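Local coordinates for protein glutaredoxin 2 (PDB 3IR4) that binds glutathione and probably acts as a glutathione-dependent thiol-disulfide oxidoreductase, built as a thioredoxin-like domain joined to a helical GST-type domain, at residues R94-Y99 and G151-L156; P87-W92 and A166-L171; L103-F108 and A131-F136. All blocks are in the same frame, centred on the assembly; numbering follows the deposited sequence.

Contact 1 (R94-Y99 and G151-L156)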
loop_
_atom_site.group_PDB
_atom_site.type_symbol
_atom_site.label_atom_id
_atom_site.label_comp_id
_atom_site.label_asym_id
_atom_site.label_seq_id
_atom_site.Cartn_x
_atom_site.Cartn_y
_atom_site.Cartn_z
ATOM N N ARG A 94 13.984 0.650 1.029
ATOM C CA ARG A 94 14.520 1.553 0.017
ATOM C C ARG A 94 15.011 0.728 -1.181
ATOM O O ARG A 94 14.677 1.012 -2.335
ATOM C CB ARG A 94 15.686 2.339 0.605
ATOM C CG ARG A 94 16.193 3.483 -0.273
ATOM C CD ARG A 94 17.650 3.792 -0.011
ATOM N NE ARG A 94 18.437 2.628 -0.428
ATOM C CZ ARG A 94 18.695 2.289 -1.694
ATOM N NH1 ARG A 94 18.268 3.037 -2.709
ATOM N NH2 ARG A 94 19.385 1.187 -1.949
ATOM N N LYS A 95 15.756 -0.335 -0.901
ATOM C CA LYS A 95 16.303 -1.213 -1.946
ATOM C C LYS A 95 15.183 -1.868 -2.755
ATOM O O LYS A 95 15.153 -1.779 -3.977
ATOM C CB LYS A 95 17.216 -2.274 -1.311
ATOM C CG LYS A 95 17.748 -3.303 -2.294
ATOM C CD LYS A 95 18.793 -4.236 -1.700
ATOM C CE LYS A 95 18.217 -5.108 -0.622
ATOM N NZ LYS A 95 16.982 -5.830 -1.027
ATOM N N VAL A 96 14.231 -2.492 -2.070
ATOM C CA VAL A 96 13.168 -3.208 -2.773
ATOM C C VAL A 96 12.239 -2.259 -3.551
ATOM O O VAL A 96 11.910 -2.518 -4.733
ATOM C CB VAL A 96 12.405 -4.142 -1.822
ATOM C CG1 VAL A 96 11.212 -4.781 -2.526
ATOM C CG2 VAL A 96 13.359 -5.210 -1.273
ATOM N N ASN A 97 11.816 -1.160 -2.916
ATOM C CA ASN A 97 10.977 -0.181 -3.599
ATOM C C ASN A 97 11.669 0.405 -4.810
ATOM O O ASN A 97 11.007 0.922 -5.698
ATOM C CB ASN A 97 10.477 0.912 -2.660
ATOM C CG ASN A 97 9.281 0.463 -1.826
ATOM O OD1 ASN A 97 8.300 -0.074 -2.345
ATOM N ND2 ASN A 97 9.324 0.748 -0.535
ATOM N N GLY A 98 12.984 0.310 -4.876
ATOM C CA GLY A 98 13.725 0.785 -6.011
ATOM C C GLY A 98 13.521 -0.012 -7.290
ATOM O O GLY A 98 13.687 0.561 -8.368
ATOM N N TYR A 99 13.182 -1.306 -7.200
ATOM C CA TYR A 99 12.961 -2.151 -8.406
ATOM C C TYR A 99 11.576 -2.795 -8.503
ATOM O O TYR A 99 11.184 -3.240 -9.578
ATOM C CB TYR A 99 13.995 -3.276 -8.562
ATOM C CG TYR A 99 13.948 -4.380 -7.552
ATOM C CD1 TYR A 99 14.706 -4.325 -6.393
ATOM C CD2 TYR A 99 13.121 -5.485 -7.733
ATOM C CE1 TYR A 99 14.681 -5.370 -5.451
ATOM C CE2 TYR A 99 13.067 -6.508 -6.810
ATOM C CZ TYR A 99 13.834 -6.451 -5.671
ATOM O OH TYR A 99 13.753 -7.486 -4.765
ATOM N N GLY A 151 12.346 -12.875 -4.142
ATOM C CA GLY A 151 12.452 -14.056 -3.282
ATOM C C GLY A 151 13.705 -13.972 -2.413
ATOM O O GLY A 151 13.684 -14.219 -1.203
ATOM N N ASP A 152 14.818 -13.614 -3.033
ATOM C CA ASP A 152 16.071 -13.458 -2.296
ATOM C C ASP A 152 15.971 -12.386 -1.228
ATOM O O ASP A 152 16.395 -12.604 -0.097
ATOM C CB ASP A 152 17.222 -13.125 -3.250
ATOM C CG ASP A 152 17.622 -14.285 -4.162
ATOM O OD1 ASP A 152 17.211 -15.429 -3.911
ATOM O OD2 ASP A 152 18.371 -14.024 -5.129
ATOM N N ASP A 153 15.422 -11.238 -1.591
ATOM C CA ASP A 153 15.264 -10.159 -0.628
ATOM C C ASP A 153 14.333 -10.544 0.523
ATOM O O ASP A 153 14.594 -10.184 1.686
ATOM C CB ASP A 153 14.860 -8.871 -1.333
ATOM C CG ASP A 153 16.024 -8.234 -2.086
ATOM O OD1 ASP A 153 17.189 -8.463 -1.696
ATOM O OD2 ASP A 153 15.770 -7.499 -3.060
ATOM N N LEU A 154 13.262 -11.277 0.227
ATOM C CA LEU A 154 12.340 -11.718 1.256
ATOM C C LEU A 154 13.017 -12.661 2.249
ATOM O O LEU A 154 12.626 -12.684 3.414
ATOM C CB LEU A 154 11.079 -12.359 0.674
ATOM C CG LEU A 154 10.114 -11.434 -0.053
ATOM C CD1 LEU A 154 8.948 -12.248 -0.574
ATOM C CD2 LEU A 154 9.584 -10.304 0.831
ATOM N N ARG A 155 14.011 -13.439 1.820
ATOM C CA ARG A 155 14.678 -14.337 2.760
ATOM C C ARG A 155 15.418 -13.547 3.865
ATOM O O ARG A 155 15.479 -13.998 4.999
ATOM C CB ARG A 155 15.598 -15.336 2.058
ATOM C CG ARG A 155 14.851 -16.385 1.237
ATOM C CD ARG A 155 15.700 -17.570 0.857
ATOM N NE ARG A 155 16.976 -17.169 0.263
ATOM C CZ ARG A 155 17.170 -16.919 -1.031
ATOM N NH1 ARG A 155 18.376 -16.560 -1.458
ATOM N NH2 ARG A 155 16.172 -17.026 -1.901
ATOM N N LEU A 156 15.983 -12.390 3.538
ATOM C CA LEU A 156 16.622 -11.557 4.570
ATOM C C LEU A 156 15.528 -10.955 5.451
ATOM O O LEU A 156 15.629 -10.959 6.662
ATOM C CB LEU A 156 17.524 -10.485 3.966
ATOM C CG LEU A 156 18.140 -9.505 4.986
ATOM C CD1 LEU A 156 18.987 -10.193 6.059
ATOM C CD2 LEU A 156 18.972 -8.448 4.264
#
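D153, on helix 143-160, reaches residues 94-99, at the end of helix 87-97 and just beyond, and meets a phenol with one carboxylate oxygen and an ammonium group with the other. The Y99 hydroxyl donates to D153 OD2, with OH and OD2 2.6 Å apart. The oxygen sits at the edge of the tyrosine ring, in its plane, while the ring and carboxylate planes are turned 46° against each other. Seen from the aspartate, the phenol arrives on the anti side of OD2, some 21° out of the carboxylate plane. K95 forms a salt bridge with D153 OD1, although NZ lies too close to its neighbour in the model for its exact place to be trusted.

V96 adds an apolar touch beside them, its CG2 3.8 Å from D153 OD2 and also facing the CB of the aspartate. The backbones are nearest at this same pair, with the CA atoms of V96 and D153 7.6 Å apart. As modelled, the K95 chain starts extended, with CG anti to the backbone N (chi1 175°), then bends at its last two torsions and brings NZ to the carboxylate.

Further out, I150, one turn before D153, packs on both V96 and Y99, and the ring of Y99 also has a cation-pi partner in K149. The backbone O of D153 accepts the indole N-H of W92, so this residue is tied to helix 87-97 through main chain and side chain alike. L181 of helix 173-185 also touches V96.

The short bond from Y99, with a lysine nearby, probably favours the charged carboxylate; what D153 meets is mostly polar, and I150 supplies the apolar part.

Contact 2 (P87-W92 and A166-L171)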
loop_
_atom_site.group_PDB
_atom_site.type_symbol
_atom_site.label_atom_id
_atom_site.label_comp_id
_atom_site.label_asym_id
_atom_site.label_seq_id
_atom_site.Cartn_x
_atom_site.Cartn_y
_atom_site.Cartn_z
ATOM N N PRO A 87 16.650 0.676 11.507
ATOM C CA PRO A 87 17.253 1.199 10.302
ATOM C C PRO A 87 17.395 0.144 9.187
ATOM O O PRO A 87 17.382 0.506 7.995
ATOM C CB PRO A 87 18.618 1.674 10.792
ATOM C CG PRO A 87 18.366 2.077 12.207
ATOM C CD PRO A 87 17.459 0.984 12.700
ATOM N N ALA A 88 17.592 -1.122 9.554
ATOM C CA ALA A 88 17.693 -2.197 8.561
ATOM C C ALA A 88 16.426 -2.316 7.710
ATOM O O ALA A 88 16.495 -2.648 6.516
ATOM C CB ALA A 88 18.038 -3.550 9.203
ATOM N N ILE A 89 15.261 -2.060 8.302
ATOM C CA ILE A 89 13.993 -2.153 7.579
ATOM C C ILE A 89 13.873 -0.989 6.591
ATOM O O ILE A 89 13.495 -1.171 5.453
ATOM C CB ILE A 89 12.795 -2.228 8.543
ATOM C CG1 ILE A 89 12.858 -3.542 9.351
ATOM C CG2 ILE A 89 11.481 -2.110 7.799
ATOM C CD1 ILE A 89 12.652 -4.819 8.606
ATOM N N GLU A 90 14.240 0.216 7.017
ATOM C CA GLU A 90 14.212 1.370 6.138
ATOM C C GLU A 90 15.123 1.097 4.924
ATOM O O GLU A 90 14.759 1.384 3.800
ATOM C CB GLU A 90 14.630 2.627 6.893
ATOM C CG GLU A 90 14.643 3.898 6.072
ATOM C CD GLU A 90 15.169 5.085 6.869
ATOM O OE1 GLU A 90 16.316 4.997 7.375
ATOM O OE2 GLU A 90 14.451 6.096 6.977
ATOM N N GLU A 91 16.285 0.520 5.171
ATOM C CA GLU A 91 17.252 0.237 4.112
ATOM C C GLU A 91 16.736 -0.840 3.160
ATOM O O GLU A 91 16.828 -0.697 1.934
ATOM C CB GLU A 91 18.570 -0.191 4.748
ATOM C CG GLU A 91 19.653 -0.736 3.827
ATOM C CD GLU A 91 20.906 -1.217 4.620
ATOM O OE1 GLU A 91 20.857 -2.225 5.387
ATOM O OE2 GLU A 91 21.967 -0.592 4.456
ATOM N N TRP A 92 16.127 -1.881 3.715
ATOM C CA TRP A 92 15.588 -2.969 2.915
ATOM C C TRP A 92 14.473 -2.432 2.022
ATOM O O TRP A 92 14.412 -2.751 0.835
ATOM C CB TRP A 92 15.078 -4.075 3.844
ATOM C CG TRP A 92 14.658 -5.324 3.136
ATOM C CD1 TRP A 92 15.437 -6.406 2.846
ATOM C CD2 TRP A 92 13.369 -5.615 2.624
ATOM N NE1 TRP A 92 14.709 -7.346 2.179
ATOM C CE2 TRP A 92 13.436 -6.875 2.011
ATOM C CE3 TRP A 92 12.163 -4.924 2.611
ATOM C CZ2 TRP A 92 12.328 -7.472 1.425
ATOM C CZ3 TRP A 92 11.067 -5.511 2.003
ATOM C CH2 TRP A 92 11.163 -6.763 1.407
ATOM N N ALA A 166 3.983 -7.084 14.503
ATOM C CA ALA A 166 4.885 -5.933 14.660
ATOM C C ALA A 166 6.268 -6.296 14.173
ATOM O O ALA A 166 6.952 -7.116 14.778
ATOM C CB ALA A 166 4.961 -5.470 16.109
ATOM N N VAL A 167 6.706 -5.651 13.105
ATOM C CA VAL A 167 8.001 -6.005 12.513
ATOM C C VAL A 167 9.166 -5.862 13.485
ATOM O O VAL A 167 10.108 -6.649 13.445
ATOM C CB VAL A 167 8.239 -5.269 11.157
ATOM C CG1 VAL A 167 8.293 -3.775 11.335
ATOM C CG2 VAL A 167 9.489 -5.786 10.472
ATOM N N ASN A 168 9.084 -4.886 14.379
ATOM C CA ASN A 168 10.138 -4.675 15.377
ATOM C C ASN A 168 9.753 -5.103 16.783
ATOM O O ASN A 168 10.549 -4.885 17.702
ATOM C CB ASN A 168 10.586 -3.210 15.351
ATOM C CG ASN A 168 11.029 -2.756 13.964
ATOM O OD1 ASN A 168 11.582 -3.537 13.197
ATOM N ND2 ASN A 168 10.686 -1.543 13.612
ATOM N N GLY A 169 8.591 -5.735 16.961
ATOM C CA GLY A 169 8.150 -6.217 18.287
ATOM C C GLY A 169 6.973 -5.435 18.812
ATOM O O GLY A 169 6.056 -6.006 19.361
ATOM N N GLU A 170 7.036 -4.105 18.699
ATOM C CA GLU A 170 5.925 -3.203 19.032
ATOM C C GLU A 170 5.601 -2.487 17.732
ATOM O O GLU A 170 6.500 -2.153 16.975
ATOM C CB GLU A 170 6.302 -2.137 20.073
ATOM C CG GLU A 170 6.563 -2.600 21.492
ATOM C CD GLU A 170 7.031 -1.458 22.360
ATOM O OE1 GLU A 170 6.472 -0.349 22.248
ATOM O OE2 GLU A 170 7.976 -1.658 23.123
ATOM N N LEU A 171 4.325 -2.230 17.484
ATOM C CA LEU A 171 3.895 -1.574 16.250
ATOM C C LEU A 171 4.612 -0.255 16.070
ATOM O O LEU A 171 4.711 0.541 17.015
ATOM C CB LEU A 171 2.386 -1.321 16.273
ATOM C CG LEU A 171 1.775 -0.990 14.919
ATOM C CD1 LEU A 171 1.564 -2.255 14.049
ATOM C CD2 LEU A 171 0.470 -0.201 15.111
#
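The start of helix 87-97, the first helix of the GST-type C-terminal domain, packs here against the loop that leads from helix 143-160 to helix 173-185. I89 does the work on the helix side. Its terminal CD1 lies 3.8 Å from CG2 of V167, the two side chains running alongside each other from opposing sides. CG2 of V167 stands anti to the backbone N, while CG1 takes the place between N and the carbonyl carbon (chi1 63°); it is the former branch that faces the isoleucine.

The loop side is a type I beta turn from A166 to G169, closed by a bond from G169 N to A166 O of 3.1 Å, with V167 and N168 at its two central positions. At both corner residues the CB points toward the helix. N168 approaches more loosely, its OD1 4.1 Å from CG1 of I89, and its amide looks elsewhere for partners: ND2 is bonded to D174 and to the carbonyl of K84. G169, with phi at 111°, takes the chain out of the turn.

Around the I89-V167 pair the apolar layer goes on through L157 and L160 of helix 143-160 and L178 of helix 173-185, while the backbone N of V167 is bonded to the carboxylate of D175 at the beginning of that last helix.

Contact 3 (L103-F108 and A131-F136)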
loop_
_atom_site.group_PDB
_atom_site.type_symbol
_atom_site.label_atom_id
_atom_site.label_comp_id
_atom_site.label_asym_id
_atom_site.label_seq_id
_atom_site.Cartn_x
_atom_site.Cartn_y
_atom_site.Cartn_z
ATOM N N LEU A 103 7.700 -5.254 -11.335
ATOM C CA LEU A 103 6.723 -6.310 -11.125
ATOM C C LEU A 103 5.308 -5.727 -10.972
ATOM O O LEU A 103 4.336 -6.271 -11.504
ATOM C CB LEU A 103 7.068 -7.125 -9.869
ATOM C CG LEU A 103 8.258 -8.064 -9.963
ATOM C CD1 LEU A 103 8.591 -8.586 -8.591
ATOM C CD2 LEU A 103 7.941 -9.238 -10.954
ATOM N N LEU A 104 5.178 -4.688 -10.177
ATOM C CA LEU A 104 3.841 -4.235 -9.777
ATOM C C LEU A 104 3.060 -3.457 -10.818
ATOM O O LEU A 104 1.900 -3.747 -11.041
ATOM C CB LEU A 104 3.892 -3.436 -8.454
ATOM C CG LEU A 104 4.419 -4.199 -7.244
ATOM C CD1 LEU A 104 4.542 -3.239 -6.038
ATOM C CD2 LEU A 104 3.549 -5.378 -6.911
ATOM N N LEU A 105 3.664 -2.453 -11.430
ATOM C CA LEU A 105 2.893 -1.574 -12.308
ATOM C C LEU A 105 2.240 -2.305 -13.479
ATOM O O LEU A 105 1.066 -2.064 -13.759
ATOM C CB LEU A 105 3.730 -0.373 -12.768
ATOM C CG LEU A 105 4.301 0.538 -11.656
ATOM C CD1 LEU A 105 5.120 1.626 -12.286
ATOM C CD2 LEU A 105 3.220 1.109 -10.751
ATOM N N PRO A 106 2.971 -3.216 -14.157
ATOM C CA PRO A 106 2.317 -3.892 -15.260
ATOM C C PRO A 106 1.150 -4.747 -14.815
ATOM O O PRO A 106 0.212 -4.949 -15.577
ATOM C CB PRO A 106 3.447 -4.754 -15.859
ATOM C CG PRO A 106 4.697 -4.098 -15.466
ATOM C CD PRO A 106 4.405 -3.563 -14.088
ATOM N N ARG A 107 1.246 -5.306 -13.606
ATOM C CA ARG A 107 0.192 -6.122 -13.055
ATOM C C ARG A 107 -0.989 -5.285 -12.573
ATOM O O ARG A 107 -2.152 -5.637 -12.819
ATOM C CB ARG A 107 0.749 -7.065 -11.981
ATOM C CG ARG A 107 1.623 -8.148 -12.590
ATOM C CD ARG A 107 2.340 -8.954 -11.538
ATOM N NE ARG A 107 3.108 -10.091 -12.083
ATOM C CZ ARG A 107 4.240 -9.962 -12.763
ATOM N NH1 ARG A 107 4.814 -8.783 -12.914
ATOM N NH2 ARG A 107 4.810 -11.032 -13.302
ATOM N N PHE A 108 -0.719 -4.156 -11.925
ATOM C CA PHE A 108 -1.796 -3.246 -11.572
ATOM C C PHE A 108 -2.623 -2.897 -12.824
ATOM O O PHE A 108 -3.852 -2.920 -12.793
ATOM C CB PHE A 108 -1.254 -1.922 -10.986
ATOM C CG PHE A 108 -0.571 -2.025 -9.632
ATOM C CD1 PHE A 108 -0.859 -2.999 -8.695
ATOM C CD2 PHE A 108 0.290 -1.025 -9.262
ATOM C CE1 PHE A 108 -0.238 -2.995 -7.447
ATOM C CE2 PHE A 108 0.896 -1.017 -7.994
ATOM C CZ PHE A 108 0.628 -1.999 -7.121
ATOM N N ALA A 131 5.442 6.179 -19.795
ATOM C CA ALA A 131 6.169 7.393 -20.183
ATOM C C ALA A 131 7.200 7.812 -19.160
ATOM O O ALA A 131 7.964 8.750 -19.380
ATOM C CB ALA A 131 5.206 8.538 -20.410
ATOM N N SER A 132 7.241 7.093 -18.050
ATOM C CA SER A 132 8.125 7.416 -16.950
ATOM C C SER A 132 9.141 6.340 -16.610
ATOM O O SER A 132 10.316 6.638 -16.458
ATOM C CB SER A 132 7.299 7.727 -15.701
ATOM O OG SER A 132 8.107 8.284 -14.691
ATOM N N SER A 133 8.689 5.095 -16.505
ATOM C CA SER A 133 9.512 4.004 -16.010
ATOM C C SER A 133 9.668 2.838 -16.944
ATOM O O SER A 133 10.241 1.829 -16.573
ATOM C CB SER A 133 9.101 3.588 -14.609
ATOM O OG SER A 133 7.821 3.069 -14.581
ATOM N N GLY A 134 9.218 2.991 -18.178
ATOM C CA GLY A 134 9.497 1.992 -19.205
ATOM C C GLY A 134 8.388 1.057 -19.553
ATOM O O GLY A 134 7.277 1.137 -19.053
ATOM N N SER A 135 8.734 0.144 -20.456
ATOM C CA SER A 135 7.781 -0.760 -21.063
ATOM C C SER A 135 7.241 -1.832 -20.145
ATOM O O SER A 135 7.999 -2.640 -19.606
ATOM C CB SER A 135 8.478 -1.410 -22.266
ATOM O OG SER A 135 7.754 -2.527 -22.774
ATOM N N PHE A 136 5.922 -1.906 -20.041
ATOM C CA PHE A 136 5.273 -2.946 -19.274
ATOM C C PHE A 136 5.595 -4.309 -19.867
ATOM O O PHE A 136 5.834 -5.266 -19.123
ATOM C CB PHE A 136 3.761 -2.743 -19.236
ATOM C CG PHE A 136 3.287 -1.625 -18.348
ATOM C CD1 PHE A 136 4.115 -0.944 -17.449
ATOM C CD2 PHE A 136 1.934 -1.345 -18.321
ATOM C CE1 PHE A 136 3.593 0.018 -16.616
ATOM C CE2 PHE A 136 1.434 -0.376 -17.479
ATOM C CZ PHE A 136 2.254 0.264 -16.601
#
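P106 and F136 lie flat against each other where helix 101-108 meets the start of helix 136-141. The CA of P106 sits over the centre of the F136 ring, 3.9 Å from the centroid and only 10° off the ring normal, a CH-pi contact. The backbone running into the proline shares that face: the carbonyl carbon of L105 lies toward the rim, and L105 O is 3.9 Å from F136 CZ. On the proline ring itself, CG comes to 3.8 Å from CD1 of F136, while CB faces the phenylalanine CB. The L105 side chain completes this part, with CB 3.9 Å from CE1. F136 reaches the helix with its CG anti to its own carbonyl carbon (chi1 -74°), and the CA atoms of P106 and F136 are just 5.1 Å apart. The proline has no N-H to give, and helix 101-108 is kinked at this point.

The other end is much looser. Within residues 131-136, L105 CD1 meets just S133 OG, a van der Waals touch at 3.8 Å; this exposed serine, near the end of helix 119-133, bonds weakly to K129 O. G134 then leaves that helix with positive phi, and S135 serves as N-cap of the next one, its OG bonded to the backbone N of N138. This short link swings F136 back onto P106.

R107 CB points away from this side, and the guanidinium turns back along its own helix, NH1 to L103 O, while NH2 is bonded to S143 OG and NE to O of the C-terminal I218. Helix 119-133 supplies I126 and K129 against F136 and F125 against L105, and helix 136-141 brings H139 and L140 onto P106, so helix 101-108 is flanked by both.

Overall arrangement
All three contacts lie within the helical C-terminal domain, nested along the chain: contact 3 inside the loop closed by contact 1, and contact 1 inside that of contact 2. Contacts 1 and 2 share helix 87-97, have centres about 14 Å apart and touch directly, L154 CD2 packing 3.9 Å from W92 CH2. Contact 3 follows on the next helix, 101-108, its centre about 18 Å from that of contact 1 and about 28 Å from that of contact 2. The L105 side chain of contact 3 comes within about 8 Å of the bound glutathione without touching it; the glutathione pocket draws Y124 and K128 from helix 119-133.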